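PDB 1Q87: 39 kDa initiator binding protein, which binds the initiator (Inr) element and so probably takes part in core promoter recognition in Trichomonas vaginalis, this chain being its C-domain. Local coordinates for residues I111-I115 against N171-A177. Numbering follows the deposited sequence.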
# COMPACT_ATOMS: atom_id res chain seq x y z
N ILE A 111 1.32 -0.76 -9.60
CA ILE A 111 0.94 -1.40 -8.38
C ILE A 111 1.81 -2.54 -7.90
O ILE A 111 2.11 -2.66 -6.71
CB ILE A 111 -0.54 -1.83 -8.41
CG1 ILE A 111 -0.92 -2.41 -7.05
CG2 ILE A 111 -0.81 -2.80 -9.56
CD1 ILE A 111 -1.98 -1.62 -6.38
N MET A 112 2.24 -3.36 -8.83
CA MET A 112 3.05 -4.50 -8.46
C MET A 112 4.48 -4.12 -8.09
O MET A 112 5.17 -4.88 -7.45
CB MET A 112 3.01 -5.49 -9.60
CG MET A 112 1.63 -6.10 -9.74
SD MET A 112 1.36 -7.35 -8.50
CE MET A 112 -0.09 -6.84 -7.89
N LEU A 113 4.91 -2.93 -8.47
CA LEU A 113 6.26 -2.52 -8.10
C LEU A 113 6.20 -2.11 -6.65
O LEU A 113 7.04 -2.57 -5.86
CB LEU A 113 6.75 -1.35 -8.96
CG LEU A 113 6.86 -1.69 -10.45
CD1 LEU A 113 7.40 -0.45 -11.21
CD2 LEU A 113 7.76 -2.93 -10.62
N LYS A 114 5.22 -1.27 -6.30
CA LYS A 114 5.07 -0.82 -4.90
C LYS A 114 4.94 -2.02 -3.98
O LYS A 114 5.62 -2.10 -2.94
CB LYS A 114 3.87 0.10 -4.74
CG LYS A 114 4.00 1.37 -5.58
CD LYS A 114 3.27 2.55 -4.99
CE LYS A 114 3.38 3.75 -5.85
NZ LYS A 114 2.34 4.73 -5.42
N ILE A 115 4.15 -2.99 -4.40
CA ILE A 115 3.95 -4.17 -3.57
C ILE A 115 5.26 -4.89 -3.32
O ILE A 115 5.62 -5.12 -2.17
CB ILE A 115 2.91 -5.17 -4.18
CG1 ILE A 115 1.48 -4.60 -4.07
CG2 ILE A 115 3.02 -6.53 -3.47
CD1 ILE A 115 0.41 -5.45 -4.73
N ASN A 171 1.20 6.42 1.48
CA ASN A 171 1.42 6.11 0.09
C ASN A 171 0.60 7.16 -0.61
O ASN A 171 -0.51 7.45 -0.17
CB ASN A 171 0.89 4.74 -0.29
CG ASN A 171 0.94 4.52 -1.81
OD1 ASN A 171 2.01 4.61 -2.41
ND2 ASN A 171 -0.21 4.23 -2.42
N LYS A 172 1.16 7.76 -1.66
CA LYS A 172 0.43 8.74 -2.47
C LYS A 172 -0.14 7.91 -3.65
O LYS A 172 0.57 7.60 -4.60
CB LYS A 172 1.38 9.81 -2.98
CG LYS A 172 2.20 10.48 -1.90
CD LYS A 172 1.36 11.48 -1.12
CE LYS A 172 1.10 12.76 -1.93
NZ LYS A 172 0.11 13.66 -1.25
N PRO A 173 -1.43 7.54 -3.60
CA PRO A 173 -2.06 6.74 -4.65
C PRO A 173 -2.10 7.28 -6.08
O PRO A 173 -2.44 6.54 -6.97
CB PRO A 173 -3.48 6.45 -4.11
CG PRO A 173 -3.55 7.15 -2.78
CD PRO A 173 -2.43 8.17 -2.73
N LEU A 174 -1.75 8.54 -6.31
CA LEU A 174 -1.73 9.05 -7.68
C LEU A 174 -0.31 9.10 -8.28
O LEU A 174 -0.14 9.47 -9.44
CB LEU A 174 -2.34 10.45 -7.75
CG LEU A 174 -3.73 10.64 -7.13
CD1 LEU A 174 -4.18 12.12 -7.20
CD2 LEU A 174 -4.68 9.73 -7.86
N ILE A 175 0.69 8.69 -7.51
CA ILE A 175 2.06 8.76 -7.98
C ILE A 175 2.67 7.42 -8.29
O ILE A 175 2.78 6.55 -7.40
CB ILE A 175 2.97 9.51 -6.99
CG1 ILE A 175 2.41 10.91 -6.73
CG2 ILE A 175 4.42 9.53 -7.50
CD1 ILE A 175 2.28 11.78 -7.97
N GLU A 176 3.09 7.27 -9.55
CA GLU A 176 3.68 6.02 -10.00
C GLU A 176 4.95 5.74 -9.23
O GLU A 176 5.63 6.62 -8.74
CB GLU A 176 3.98 6.07 -11.49
CG GLU A 176 2.73 6.10 -12.35
CD GLU A 176 3.03 6.04 -13.83
OE1 GLU A 176 3.92 5.24 -14.23
OE2 GLU A 176 2.36 6.77 -14.61
N ALA A 177 5.27 4.47 -9.09
CA ALA A 177 6.46 4.13 -8.36
C ALA A 177 7.73 4.82 -8.90
O ALA A 177 8.78 4.80 -8.25
CB ALA A 177 6.61 2.64 -8.35
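Lys114 reaches out from the first turn of helix 111-123 into the concave side of the 171-177 loop and ends between the backbone carbonyl of Ile175 and the side-chain amide of Asn171. Its chain leaves the helix with CG beside the backbone N (chi1 -61°) and runs extended from there, which carries the ammonium group to the loop. There Lys114 NZ donates to Ile175 O at 2.7 Å, approaching almost head-on to the carbonyl (C=O...N angle 166°). A second bond, 3.0 Å from Lys114 NZ to Asn171 OD1, lies in the plane of the amide and uses a lone pair, with an angle of 126° at the oxygen. Asn171 comes from the opposite direction to meet it. Gly106 O, just ahead of the helix, is a third acceptor for NZ, so three oxygens grip this buried amine and probably stabilise its positive charge. The amide of Asn171 is also fixed from its other end, since ND2 donates to Ala103 O.

Nearer the helix the contact turns apolar. The methyl of Ala177 meets both Leu113 CB and Lys114 CG, each at 4.0 Å, while the backbone N of Ala177 donates to Thr110 OG1. A type I beta turn from Lys172 to Ile175 follows Asn171 and brings the Ile175 carbonyl round to the same amine. The contact thus pins the loop joining strands 165-171 and 182-183 of the antiparallel sheet to the N-terminal turn of helix 111-123, through a buried lysine hydrogen-bonded to main-chain and amide oxygens.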